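Local atomic coordinates of oligopeptide-binding protein oppA (PDB entry 3DRF), a protein that captures oligopeptides in a large closing cavity as the receptor of the OppABCDF ABC transporter, which takes them up. Residues Ile100-Asp105 and Lys169-Gln174; Met300-Met305 and Gly471-Ala476; Lys324-Asp329 and Lys407-Val412; Ala357-Pro362 and Thr539-Asn544. All blocks are in the same frame, centred on the assembly; numbering follows the deposited sequence. Where two conformers were deposited one is given.

Contact 1: Ile100-Asp105 and Lys169-Gln174; sequences ITLRKD and KVIKVQ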
loop_
_atom_site.group_PDB
_atom_site.type_symbol
_atom_site.label_atom_id
_atom_site.label_comp_id
_atom_site.label_asym_id
_atom_site.label_seq_id
_atom_site.Cartn_x
_atom_site.Cartn_y
_atom_site.Cartn_z
ATOM N N ILE A 100 -14.349 -20.017 -4.628
ATOM C CA ILE A 100 -14.593 -19.298 -3.377
ATOM C C ILE A 100 -15.981 -19.722 -2.866
ATOM O O ILE A 100 -16.936 -19.645 -3.578
ATOM C CB ILE A 100 -14.544 -17.734 -3.601
ATOM C CG1 ILE A 100 -13.138 -17.230 -3.975
ATOM C CG2 ILE A 100 -15.000 -17.030 -2.349
ATOM C CD1 ILE A 100 -12.755 -17.458 -5.436
ATOM N N THR A 101 -16.039 -20.173 -1.622
ATOM C CA THR A 101 -17.314 -20.545 -0.965
ATOM C C THR A 101 -17.559 -19.632 0.235
ATOM O O THR A 101 -16.869 -19.703 1.196
ATOM C CB THR A 101 -17.265 -22.019 -0.506
ATOM O OG1 THR A 101 -17.026 -22.833 -1.660
ATOM C CG2 THR A 101 -18.583 -22.458 0.119
ATOM N N LEU A 102 -18.553 -18.783 0.087
ATOM C CA LEU A 102 -18.955 -17.870 1.170
ATOM C C LEU A 102 -19.725 -18.696 2.244
ATOM O O LEU A 102 -20.492 -19.536 1.917
ATOM C CB LEU A 102 -19.895 -16.773 0.623
ATOM C CG LEU A 102 -19.352 -15.957 -0.546
ATOM C CD1 LEU A 102 -20.467 -15.089 -1.124
ATOM C CD2 LEU A 102 -18.140 -15.095 -0.152
ATOM N N ARG A 103 -19.520 -18.357 3.503
ATOM C CA ARG A 103 -20.331 -18.999 4.564
ATOM C C ARG A 103 -21.829 -18.822 4.315
ATOM O O ARG A 103 -22.281 -17.806 3.898
ATOM C CB ARG A 103 -19.960 -18.419 5.942
ATOM C CG ARG A 103 -18.746 -19.076 6.540
ATOM C CD ARG A 103 -18.482 -18.444 7.931
ATOM N NE ARG A 103 -17.347 -19.035 8.636
ATOM C CZ ARG A 103 -17.469 -19.966 9.559
ATOM N NH1 ARG A 103 -18.669 -20.429 9.877
ATOM N NH2 ARG A 103 -16.394 -20.417 10.144
ATOM N N LYS A 104 -22.591 -19.862 4.601
ATOM C CA LYS A 104 -24.064 -19.803 4.513
ATOM C C LYS A 104 -24.686 -18.630 5.266
ATOM O O LYS A 104 -25.604 -18.010 4.787
ATOM C CB LYS A 104 -24.654 -21.128 5.009
ATOM C CG LYS A 104 -26.085 -21.262 4.752
ATOM C CD LYS A 104 -26.590 -22.578 5.377
ATOM C CE LYS A 104 -28.002 -22.517 6.006
ATOM N NZ LYS A 104 -28.572 -23.926 6.067
ATOM N N ASP A 105 -24.139 -18.348 6.431
ATOM C CA ASP A 105 -24.647 -17.282 7.331
ATOM C C ASP A 105 -23.881 -15.952 7.257
ATOM O O ASP A 105 -23.969 -15.129 8.093
ATOM C CB ASP A 105 -24.796 -17.763 8.781
ATOM C CG ASP A 105 -23.534 -18.304 9.354
ATOM O OD1 ASP A 105 -22.517 -18.505 8.657
ATOM O OD2 ASP A 105 -23.547 -18.590 10.580
ATOM N N LYS A 169 -23.739 -18.987 -3.019
ATOM C CA LYS A 169 -22.576 -18.721 -2.155
ATOM C C LYS A 169 -21.222 -19.106 -2.793
ATOM O O LYS A 169 -20.222 -18.970 -2.177
ATOM C CB LYS A 169 -22.784 -19.461 -0.801
ATOM C CG LYS A 169 -23.948 -18.949 0.040
ATOM C CD LYS A 169 -23.610 -17.620 0.700
ATOM C CE LYS A 169 -24.862 -17.118 1.506
ATOM N NZ LYS A 169 -24.473 -16.049 2.463
ATOM N N VAL A 170 -21.271 -19.557 -4.035
ATOM C CA VAL A 170 -20.060 -20.112 -4.706
ATOM C C VAL A 170 -19.698 -19.312 -5.957
ATOM O O VAL A 170 -20.502 -18.984 -6.746
ATOM C CB VAL A 170 -20.269 -21.620 -5.074
ATOM C CG1 VAL A 170 -18.956 -22.245 -5.653
ATOM C CG2 VAL A 170 -20.785 -22.436 -3.844
ATOM N N ILE A 171 -18.412 -19.017 -6.069
ATOM C CA ILE A 171 -17.844 -18.355 -7.243
ATOM C C ILE A 171 -16.639 -19.153 -7.776
ATOM O O ILE A 171 -15.773 -19.496 -7.068
ATOM C CB ILE A 171 -17.346 -16.913 -6.915
ATOM C CG1 ILE A 171 -18.403 -16.160 -6.072
ATOM C CG2 ILE A 171 -17.130 -16.164 -8.273
ATOM C CD1 ILE A 171 -18.069 -16.148 -4.508
ATOM N N LYS A 172 -16.666 -19.428 -9.060
ATOM C CA LYS A 172 -15.528 -20.029 -9.764
ATOM C C LYS A 172 -14.805 -18.944 -10.558
ATOM O O LYS A 172 -15.385 -18.259 -11.361
ATOM C CB LYS A 172 -16.026 -21.086 -10.770
ATOM C CG LYS A 172 -14.921 -21.791 -11.572
ATOM C CD LYS A 172 -15.549 -22.756 -12.647
ATOM C CE LYS A 172 -14.728 -22.700 -13.950
ATOM N NZ LYS A 172 -15.305 -23.630 -14.998
ATOM N N VAL A 173 -13.517 -18.829 -10.347
ATOM C CA VAL A 173 -12.635 -17.907 -11.108
ATOM C C VAL A 173 -11.647 -18.709 -11.965
ATOM O O VAL A 173 -10.911 -19.508 -11.483
ATOM C CB VAL A 173 -11.837 -16.974 -10.153
ATOM C CG1 VAL A 173 -10.945 -16.004 -10.953
ATOM C CG2 VAL A 173 -12.818 -16.257 -9.158
ATOM N N GLN A 174 -11.725 -18.505 -13.264
ATOM C CA GLN A 174 -10.876 -19.173 -14.251
ATOM C C GLN A 174 -9.679 -18.308 -14.608
ATOM O O GLN A 174 -9.820 -17.242 -15.136
ATOM C CB GLN A 174 -11.708 -19.468 -15.532
ATOM C CG GLN A 174 -10.916 -20.181 -16.634
ATOM C CD GLN A 174 -10.545 -21.611 -16.239
ATOM O OE1 GLN A 174 -11.411 -22.410 -16.137
ATOM N NE2 GLN A 174 -9.271 -21.882 -16.011
#

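Contact 2: Met300-Met305 and Gly471-Ala476; sequences MYISLM and GSWSLA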
loop_
_atom_site.group_PDB
_atom_site.type_symbol
_atom_site.label_atom_id
_atom_site.label_comp_id
_atom_site.label_asym_id
_atom_site.label_seq_id
_atom_site.Cartn_x
_atom_site.Cartn_y
_atom_site.Cartn_z
ATOM N N MET A 300 5.269 -4.775 7.327
ATOM C CA MET A 300 5.221 -5.226 5.946
ATOM C C MET A 300 5.198 -3.917 5.130
ATOM O O MET A 300 4.163 -3.372 4.864
ATOM C CB MET A 300 3.972 -6.045 5.725
ATOM C CG MET A 300 4.213 -7.120 4.692
ATOM S SD MET A 300 3.226 -8.552 5.166
ATOM C CE MET A 300 1.766 -7.680 5.257
ATOM N N TYR A 301 6.404 -3.369 4.943
ATOM C CA TYR A 301 6.586 -1.935 4.568
ATOM C C TYR A 301 7.839 -1.724 3.749
ATOM O O TYR A 301 8.840 -2.346 3.971
ATOM C CB TYR A 301 6.700 -1.105 5.876
ATOM C CG TYR A 301 7.011 0.402 5.745
ATOM C CD1 TYR A 301 6.011 1.330 5.744
ATOM C CD2 TYR A 301 8.318 0.856 5.650
ATOM C CE1 TYR A 301 6.323 2.705 5.698
ATOM C CE2 TYR A 301 8.618 2.172 5.581
ATOM C CZ TYR A 301 7.615 3.082 5.604
ATOM O OH TYR A 301 7.896 4.416 5.559
ATOM N N ILE A 302 7.738 -0.743 2.854
ATOM C CA ILE A 302 8.911 -0.188 2.177
ATOM C C ILE A 302 8.636 1.268 1.937
ATOM O O ILE A 302 7.538 1.683 1.565
ATOM C CB ILE A 302 9.212 -0.927 0.809
ATOM C CG1 ILE A 302 10.501 -0.455 0.113
ATOM C CG2 ILE A 302 8.059 -0.807 -0.231
ATOM C CD1 ILE A 302 11.714 -0.768 0.886
ATOM N N SER A 303 9.668 2.064 2.156
ATOM C CA SER A 303 9.733 3.434 1.606
ATOM C C SER A 303 10.796 3.511 0.495
ATOM O O SER A 303 11.733 2.814 0.525
ATOM C CB SER A 303 9.934 4.522 2.662
ATOM O OG SER A 303 11.207 4.330 3.312
ATOM N N LEU A 304 10.562 4.420 -0.433
ATOM C CA LEU A 304 11.370 4.516 -1.639
ATOM C C LEU A 304 11.234 5.879 -2.263
ATOM O O LEU A 304 10.286 6.546 -2.117
ATOM C CB LEU A 304 11.026 3.389 -2.656
ATOM C CG LEU A 304 9.682 3.561 -3.362
ATOM C CD1 LEU A 304 9.653 2.515 -4.489
ATOM C CD2 LEU A 304 8.452 3.359 -2.395
ATOM N N MET A 305 12.307 6.252 -2.920
ATOM C CA MET A 305 12.337 7.475 -3.669
ATOM C C MET A 305 12.021 7.182 -5.162
ATOM O O MET A 305 12.599 6.341 -5.788
ATOM C CB MET A 305 13.761 8.070 -3.531
ATOM C CG MET A 305 13.939 9.433 -4.260
ATOM S SD MET A 305 15.461 10.328 -3.738
ATOM C CE MET A 305 16.747 9.165 -4.317
ATOM N N GLY A 471 7.689 7.847 -1.662
ATOM C CA GLY A 471 6.486 7.079 -1.398
ATOM C C GLY A 471 6.755 6.096 -0.255
ATOM O O GLY A 471 7.855 5.806 0.107
ATOM N N SER A 472 5.686 5.627 0.345
ATOM C CA SER A 472 5.756 4.585 1.375
ATOM C C SER A 472 4.573 3.657 1.142
ATOM O O SER A 472 3.499 4.116 0.739
ATOM C CB SER A 472 5.679 5.175 2.785
ATOM O OG SER A 472 6.813 5.977 3.089
ATOM N N TRP A 473 4.771 2.362 1.388
ATOM C CA TRP A 473 3.732 1.376 1.189
ATOM C C TRP A 473 3.593 0.468 2.383
ATOM O O TRP A 473 4.580 -0.048 2.903
ATOM C CB TRP A 473 4.049 0.483 -0.019
ATOM C CG TRP A 473 4.088 1.208 -1.320
ATOM C CD1 TRP A 473 5.195 1.703 -1.961
ATOM C CD2 TRP A 473 2.969 1.524 -2.143
ATOM N NE1 TRP A 473 4.816 2.313 -3.134
ATOM C CE2 TRP A 473 3.456 2.206 -3.276
ATOM C CE3 TRP A 473 1.597 1.280 -2.044
ATOM C CZ2 TRP A 473 2.613 2.653 -4.301
ATOM C CZ3 TRP A 473 0.761 1.731 -3.059
ATOM C CH2 TRP A 473 1.272 2.421 -4.158
ATOM N N SER A 474 2.346 0.266 2.809
ATOM C CA SER A 474 1.976 -0.890 3.604
ATOM C C SER A 474 1.690 -1.989 2.586
ATOM O O SER A 474 0.630 -2.012 1.957
ATOM C CB SER A 474 0.753 -0.591 4.459
ATOM O OG SER A 474 1.090 0.265 5.535
ATOM N N LEU A 475 2.651 -2.873 2.433
ATOM C CA LEU A 475 2.671 -3.858 1.368
ATOM C C LEU A 475 1.640 -4.983 1.567
ATOM O O LEU A 475 1.315 -5.345 2.645
ATOM C CB LEU A 475 4.071 -4.483 1.254
ATOM C CG LEU A 475 5.200 -3.565 0.782
ATOM C CD1 LEU A 475 6.554 -4.234 1.024
ATOM C CD2 LEU A 475 5.043 -3.163 -0.671
ATOM N N ALA A 476 1.202 -5.534 0.421
ATOM C CA ALA A 476 0.393 -6.749 0.415
ATOM C C ALA A 476 1.214 -7.876 1.037
ATOM O O ALA A 476 2.398 -7.863 0.963
ATOM C CB ALA A 476 0.025 -7.124 -1.059
HETATM O O HOH W 1 1.503 -4.015 5.299
#

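Contact 3: Lys324-Asp329 and Lys407-Val412; sequences KTPLQD and KELSLV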
loop_
_atom_site.group_PDB
_atom_site.type_symbol
_atom_site.label_atom_id
_atom_site.label_comp_id
_atom_site.label_asym_id
_atom_site.label_seq_id
_atom_site.Cartn_x
_atom_site.Cartn_y
_atom_site.Cartn_z
ATOM N N LYS A 324 10.688 13.955 -20.862
ATOM C CA LYS A 324 11.992 14.562 -21.144
ATOM C C LYS A 324 12.524 15.171 -19.859
ATOM O O LYS A 324 11.917 16.001 -19.308
ATOM C CB LYS A 324 11.883 15.614 -22.256
ATOM C CG LYS A 324 11.580 14.959 -23.549
ATOM C CD LYS A 324 11.581 15.897 -24.737
ATOM C CE LYS A 324 10.974 15.164 -25.913
ATOM N NZ LYS A 324 9.575 14.980 -25.610
ATOM N N THR A 325 13.651 14.669 -19.379
ATOM C CA THR A 325 14.198 15.100 -18.093
ATOM C C THR A 325 15.674 14.623 -17.948
ATOM O O THR A 325 15.992 13.607 -18.445
ATOM C CB THR A 325 13.341 14.523 -16.902
ATOM O OG1 THR A 325 13.997 14.743 -15.663
ATOM C CG2 THR A 325 13.032 12.997 -17.011
ATOM N N PRO A 326 16.507 15.347 -17.196
ATOM C CA PRO A 326 17.842 14.826 -16.888
ATOM C C PRO A 326 17.812 13.418 -16.250
ATOM O O PRO A 326 18.735 12.671 -16.347
ATOM C CB PRO A 326 18.401 15.882 -15.919
ATOM C CG PRO A 326 17.742 17.189 -16.399
ATOM C CD PRO A 326 16.326 16.706 -16.635
ATOM N N LEU A 327 16.693 13.113 -15.585
ATOM C CA LEU A 327 16.510 11.789 -14.971
ATOM C C LEU A 327 16.398 10.635 -15.946
ATOM O O LEU A 327 16.411 9.537 -15.536
ATOM C CB LEU A 327 15.313 11.793 -14.007
ATOM C CG LEU A 327 15.593 12.659 -12.747
ATOM C CD1 LEU A 327 14.237 12.949 -12.007
ATOM C CD2 LEU A 327 16.608 12.070 -11.825
ATOM N N GLN A 328 16.306 10.932 -17.246
ATOM C CA GLN A 328 16.451 9.918 -18.288
ATOM C C GLN A 328 17.858 9.329 -18.264
ATOM O O GLN A 328 18.031 8.304 -18.773
ATOM C CB GLN A 328 16.229 10.547 -19.681
ATOM C CG GLN A 328 14.809 10.994 -20.019
ATOM C CD GLN A 328 14.759 11.803 -21.346
ATOM O OE1 GLN A 328 15.047 12.969 -21.408
ATOM N NE2 GLN A 328 14.353 11.129 -22.402
ATOM N N ASP A 329 18.828 10.059 -17.741
ATOM C CA ASP A 329 20.251 9.594 -17.687
ATOM C C ASP A 329 20.395 8.662 -16.468
ATOM O O ASP A 329 20.297 9.098 -15.347
ATOM C CB ASP A 329 21.239 10.785 -17.558
ATOM C CG ASP A 329 21.397 11.636 -18.863
ATOM O OD1 ASP A 329 21.273 11.072 -19.927
ATOM O OD2 ASP A 329 21.759 12.791 -18.774
ATOM N N LYS A 407 22.064 23.067 -20.253
ATOM C CA LYS A 407 20.951 22.680 -19.335
ATOM C C LYS A 407 21.497 22.588 -17.892
ATOM O O LYS A 407 22.408 21.882 -17.667
ATOM C CB LYS A 407 20.365 21.321 -19.778
ATOM C CG LYS A 407 19.295 20.674 -18.877
ATOM C CD LYS A 407 18.157 21.546 -18.376
ATOM C CE LYS A 407 17.071 20.660 -17.678
ATOM N NZ LYS A 407 15.736 21.337 -17.390
ATOM N N GLU A 408 20.925 23.345 -16.957
ATOM C CA GLU A 408 21.325 23.244 -15.547
ATOM C C GLU A 408 20.642 22.046 -14.917
ATOM O O GLU A 408 19.469 21.772 -15.185
ATOM C CB GLU A 408 20.986 24.511 -14.742
ATOM C CG GLU A 408 21.376 24.403 -13.257
ATOM C CD GLU A 408 21.309 25.723 -12.502
ATOM O OE1 GLU A 408 20.195 26.145 -12.117
ATOM O OE2 GLU A 408 22.378 26.325 -12.261
ATOM N N LEU A 409 21.385 21.332 -14.081
ATOM C CA LEU A 409 20.871 20.138 -13.408
ATOM C C LEU A 409 20.040 20.567 -12.190
ATOM O O LEU A 409 20.529 20.562 -11.057
ATOM C CB LEU A 409 22.027 19.198 -13.051
ATOM C CG LEU A 409 21.699 17.810 -12.520
ATOM C CD1 LEU A 409 20.665 17.111 -13.379
ATOM C CD2 LEU A 409 22.970 16.968 -12.447
ATOM N N SER A 410 18.801 20.969 -12.462
ATOM C CA SER A 410 17.873 21.467 -11.451
ATOM C C SER A 410 16.628 20.591 -11.483
ATOM O O SER A 410 16.161 20.218 -12.558
ATOM C CB SER A 410 17.501 22.925 -11.728
ATOM O OG SER A 410 18.666 23.733 -11.814
ATOM N N LEU A 411 16.145 20.234 -10.306
ATOM C CA LEU A 411 14.993 19.311 -10.155
ATOM C C LEU A 411 14.072 19.772 -9.029
ATOM O O LEU A 411 14.474 20.361 -8.081
ATOM C CB LEU A 411 15.473 17.863 -9.861
ATOM C CG LEU A 411 16.463 17.312 -10.920
ATOM C CD1 LEU A 411 17.134 16.006 -10.428
ATOM C CD2 LEU A 411 15.758 17.038 -12.203
ATOM N N VAL A 412 12.822 19.381 -9.186
ATOM C CA VAL A 412 11.794 19.645 -8.184
ATOM C C VAL A 412 11.534 18.392 -7.349
ATOM O O VAL A 412 11.220 17.364 -7.871
ATOM C CB VAL A 412 10.466 20.092 -8.879
ATOM C CG1 VAL A 412 9.338 20.166 -7.846
ATOM C CG2 VAL A 412 10.644 21.439 -9.637
#

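Contact 4: Ala357-Pro362 and Thr539-Asn544; sequences ANSLIP and TNFMLN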
loop_
_atom_site.group_PDB
_atom_site.type_symbol
_atom_site.label_atom_id
_atom_site.label_comp_id
_atom_site.label_asym_id
_atom_site.label_seq_id
_atom_site.Cartn_x
_atom_site.Cartn_y
_atom_site.Cartn_z
ATOM N N ALA A 357 17.227 0.467 3.629
ATOM C CA ALA A 357 16.925 -0.684 2.786
ATOM C C ALA A 357 18.001 -0.900 1.718
ATOM O O ALA A 357 18.478 -0.004 1.157
ATOM C CB ALA A 357 15.548 -0.480 2.091
ATOM N N ASN A 358 18.327 -2.164 1.489
ATOM C CA ASN A 358 19.229 -2.572 0.400
ATOM C C ASN A 358 18.500 -2.891 -0.916
ATOM O O ASN A 358 19.107 -3.003 -1.924
ATOM C CB ASN A 358 20.059 -3.827 0.824
ATOM C CG ASN A 358 19.199 -5.066 1.000
ATOM O OD1 ASN A 358 18.140 -4.996 1.550
ATOM N ND2 ASN A 358 19.667 -6.179 0.496
ATOM N N SER A 359 17.201 -3.054 -0.804
ATOM C CA SER A 359 16.328 -3.487 -1.925
ATOM C C SER A 359 14.861 -3.205 -1.587
ATOM O O SER A 359 14.561 -2.714 -0.569
ATOM C CB SER A 359 16.525 -4.981 -2.217
ATOM O OG SER A 359 15.680 -5.727 -1.376
ATOM N N LEU A 360 13.990 -3.522 -2.536
ATOM C CA LEU A 360 12.553 -3.311 -2.381
ATOM C C LEU A 360 11.779 -4.427 -1.665
ATOM O O LEU A 360 10.659 -4.272 -1.361
ATOM C CB LEU A 360 11.908 -3.050 -3.763
ATOM C CG LEU A 360 12.485 -1.817 -4.529
ATOM C CD1 LEU A 360 11.980 -1.797 -5.994
ATOM C CD2 LEU A 360 12.114 -0.533 -3.769
ATOM N N ILE A 361 12.450 -5.511 -1.373
ATOM C CA ILE A 361 11.792 -6.660 -0.701
ATOM C C ILE A 361 12.138 -6.668 0.806
ATOM O O ILE A 361 13.272 -6.862 1.153
ATOM C CB ILE A 361 12.204 -8.008 -1.332
ATOM C CG1 ILE A 361 11.906 -8.049 -2.871
ATOM C CG2 ILE A 361 11.486 -9.145 -0.594
ATOM C CD1 ILE A 361 10.386 -7.970 -3.244
ATOM N N PRO A 362 11.176 -6.489 1.668
ATOM C CA PRO A 362 11.503 -6.284 3.081
ATOM C C PRO A 362 11.759 -7.596 3.863
ATOM O O PRO A 362 11.399 -8.613 3.422
ATOM C CB PRO A 362 10.272 -5.547 3.645
ATOM C CG PRO A 362 9.158 -6.029 2.822
ATOM C CD PRO A 362 9.759 -6.170 1.399
ATOM N N THR A 539 14.500 3.116 0.207
ATOM C CA THR A 539 14.882 4.020 1.333
ATOM C C THR A 539 15.021 3.230 2.657
ATOM O O THR A 539 16.076 2.956 3.086
ATOM C CB THR A 539 13.907 5.231 1.405
ATOM O OG1 THR A 539 13.902 5.843 0.115
ATOM C CG2 THR A 539 14.418 6.244 2.452
ATOM N N ASN A 540 13.889 2.903 3.258
ATOM C CA ASN A 540 13.847 2.186 4.566
ATOM C C ASN A 540 12.946 0.936 4.656
ATOM O O ASN A 540 11.921 0.819 4.023
ATOM C CB ASN A 540 13.374 3.124 5.674
ATOM C CG ASN A 540 14.422 4.134 6.095
ATOM O OD1 ASN A 540 14.122 5.269 6.276
ATOM N ND2 ASN A 540 15.560 3.706 6.251
ATOM N N PHE A 541 13.414 0.017 5.492
ATOM C CA PHE A 541 12.608 -1.010 6.134
ATOM C C PHE A 541 12.323 -0.505 7.554
ATOM O O PHE A 541 13.008 0.346 8.052
ATOM C CB PHE A 541 13.370 -2.337 6.212
ATOM C CG PHE A 541 13.857 -2.894 4.862
ATOM C CD1 PHE A 541 13.071 -2.880 3.695
ATOM C CD2 PHE A 541 15.065 -3.485 4.799
ATOM C CE1 PHE A 541 13.573 -3.452 2.508
ATOM C CE2 PHE A 541 15.515 -4.043 3.636
ATOM C CZ PHE A 541 14.769 -4.008 2.507
ATOM N N MET A 542 11.306 -1.089 8.171
ATOM C CA MET A 542 10.865 -0.626 9.483
ATOM C C MET A 542 10.273 -1.718 10.352
ATOM O O MET A 542 9.841 -2.739 9.882
ATOM C CB MET A 542 9.775 0.474 9.298
ATOM C CG MET A 542 9.698 1.585 10.350
ATOM S SD MET A 542 8.833 2.962 9.566
ATOM C CE MET A 542 7.316 2.196 9.142
ATOM N N LEU A 543 10.323 -1.428 11.652
ATOM C CA LEU A 543 9.488 -2.090 12.660
ATOM C C LEU A 543 8.369 -1.135 13.048
ATOM O O LEU A 543 8.609 0.015 13.158
ATOM C CB LEU A 543 10.281 -2.411 13.958
ATOM C CG LEU A 543 11.524 -3.259 13.821
ATOM C CD1 LEU A 543 12.250 -3.430 15.221
ATOM C CD2 LEU A 543 11.119 -4.543 13.233
ATOM N N ASN A 544 7.164 -1.663 13.197
ATOM C CA ASN A 544 6.026 -0.935 13.748
ATOM C C ASN A 544 5.977 -1.092 15.280
ATOM O O ASN A 544 6.442 -2.072 15.805
ATOM C CB ASN A 544 4.702 -1.492 13.168
ATOM C CG ASN A 544 4.467 -1.085 11.714
ATOM O OD1 ASN A 544 4.959 -0.125 11.269
ATOM N ND2 ASN A 544 3.752 -1.899 11.015
HETATM O O HOH W 2 18.784 2.806 2.095
#

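Contact 1: Ile100-Asp105 and Lys169-Gln174
Lys-169 lies across the end of strand 97-102, and its long side chain reaches past Leu-102 to the backbone turn beyond it. Its CD rests against Leu-102 CB at 3.8 Å, and a bend at chi2 (-75°), which sets that CD, starts the chain toward the carbonyls of the turn. There NZ gives a hydrogen bond to Arg-103 O at 3.2 Å, with the nitrogen in the carbonyl plane, and a weak one to Lys-104 O. The same ammonium has a salt bridge to Glu-113 and a bond to Val-114 O, which gather it into a cluster of oxygens that probably favours the charged form. The backbone O of Lys-169 takes the N-H of Leu-102 at 2.8 Å, an almost straight bond.

From Val-170 on, the two strands run antiparallel at 165°, the middle pair of a four-stranded antiparallel sheet. Val-170 sits opposite Thr-101 in a non-hydrogen-bonded pair, and its CA-H approaches Ile-100 O at 3.4 Å. Both of these side chains lie on the face opposite Ile-100 and Ile-171.

Ile-171 and Ile-100 make the hydrogen-bonded pair, each N-H meeting the other's O; Ile-100 N to Ile-171 O is 2.9 Å. The tip of Ile-171, CD1, touches two neighbours, 3.9 Å from Ile-100 CG2 and 4.2 Å from Leu-102 CG. Tyr-119 of helix 116-127 packs onto Ile-100 and Ile-171 on this face.

Val-173 carries the same apolar layer one step further, its CG2 touching Ile-100 CD1 at 3.9 Å beneath the same tyrosine.

Contact 2: Met300-Met305 and Gly471-Ala476
The wall of the peptide-binding cavity is built here from two antiparallel strands, with Tyr-301 beside Ser-472 on one face and Ile-302 beside Trp-473 on the other. Ile-302 and Trp-473 exchange two backbone hydrogen bonds, the shorter being Trp-473 N to Ile-302 O at 2.9 Å, and Leu-304 and Gly-471 do the same at the next hydrogen-bonded pair, beyond Ser-303 and Ser-472.

Standing anti to the backbone N (chi1 175°), CG of Tyr-301 lies 3.8 Å from Trp-473 O. The hydroxyl of Tyr-301 ends 3.6 Å from Ser-472 CB, and both OH and Ser-472 OG hydrogen-bond the backbone of the bound peptide. A phenylalanine in place of Tyr-301 would probably leave the peptide backbone without the hydroxyl's hydrogen bond.

On the other face, Leu-304 CD2 meets the edge of the Trp-473 indole, 3.7 Å from CD1, and Ile-302 CG2 packs on Leu-475 CD2 at 3.9 Å. Trp-473 NE1 is held by Tyr-306 OH.

Just past the end of strand 468-474, Met-300 O receives two hydrogen bonds. Leu-475 N comes at 2.9 Å from well above the carbonyl plane, and a water donates at 2.8 Å while giving its other proton to Leu-475 O.

Trp-473 and Ser-474 also pair with the peptide in an antiparallel ladder: ligand capture by beta-sheet extension, in which the peptide becomes an added strand.

Contact 3: Lys324-Asp329 and Lys407-Val412
This is an apolar loop-against-strand contact far from the centre of the chain: Pro-326 and Leu-327, in the turn that leads into helix 330-339, lie on Lys-407, Leu-409 and Leu-411 of strand 407-414. No hydrogen bond crosses it.

Pro-326 does most of the touching, and different ring atoms meet different partners. Its CB faces the Leu-409 methyl CD1 at 3.6 Å. Its CG lies 3.8 Å from Lys-407 CE, where the aliphatic part of the lysine crosses the proline at about a right angle. In that lysine CG stands anti to the backbone N, and a bend at chi2 (47°) turns CD out of the extended line; CE, one atom further, is what meets the proline. Leu-327 reaches further along the strand, CD2 to Leu-411 CD1 at 4.2 Å, and the same leucine pair is met by Ile-336 of helix 330-339. Trp-393 packs on Pro-326 as well.

The turn that presents these two residues is tied up from within. Thr-325 N donates a hydrogen bond to Gln-328 OE1 at 3.0 Å, coming from above the amide plane, while Gln-328 N bonds Thr-325 O at 2.9 Å. Thr-325 OG1 accepts from Leu-327 N at 3.2 Å. On the strand side, Leu-409 is the centre of an inverse gamma turn that interrupts the strand, and its side-chain end comes over toward the proline.

Asp-329 stands at the N-cap position but makes no capping bond with its side chain; its OD2 goes to Lys-404 NZ in a salt bridge and to Trp-393 NE1. The arrangement at Thr-325 is an ST turn overlapping the start of a short 3-10 segment, Pro-326 to Gln-328, just ahead of the helix.

Contact 4: Ala357-Pro362 and Thr539-Asn544
Phe-541 presents one face of its ring to the methyl of Ala-357, a CH-pi contact in which CB sits over the ring centre, 3.6 Å from the centroid and 11° off the normal. The ring belongs to strand 536-549, just after a classic beta bulge in which Thr-539 and Asn-540 both face Ser-303, and the loop following strand 354-356 curls round it.

CG of Phe-541 stands anti to the carbonyl carbon, beside the backbone N, which starts the side chain toward the loop. Beyond the ring plane, on the side away from Ala-357, lies Pro-362, whose CB is 3.9 Å from CD1; Ile-361 O, 3.5 Å from CZ, is on that same side. Asn-358 comes at the rim instead: its OD1 lies near the ring plane, 3.5 Å from CE2, with the amide turned 78° from the ring. The amide's nitrogen bonds Val-373 O, which would fix that tilt. Ser-359 O, 3.3 Å from CE1, approaches obliquely, and the Ser-359 hydroxyl, also hydrogen-bonded to Gln-527, braces the curve by accepting from Ile-361 N in an ST turn.

The neighbouring strand 292-307 touches the ring too, through Ile-302. An alanine at Phe-541 would probably open a gap between Ala-357 and Pro-362 and leave the curled loop without the group it wraps.

At the mouth of the loop the two backbones join directly. Ala-357 N bonds Thr-539 O at 2.8 Å, with the N-H pointing almost straight at the oxygen (174°) though the nitrogen sits well above the carbonyl plane.

Contact 1 closes first along the chain and stands apart, in a four-stranded antiparallel sheet; its centre is about 32 Å from that of contact 2 and 52 Å from that of contact 3. The others share one mixed sheet. Contacts 2 and 4 have centres about 8 Å apart and touch where strands 292-307 and 536-549 meet, through Ser-303 O and Thr-539 N (2.8 Å, a probable hydrogen bond). Contact 3, its centre about 26 Å from that of contact 2, falls between that contact's segments in sequence; the segments of contact 4 alternate with those of contacts 2 and 3. The peptide-lining wall at contact 2 is thus flanked in the sheet by contact 4 and linked through it to distant contact 3.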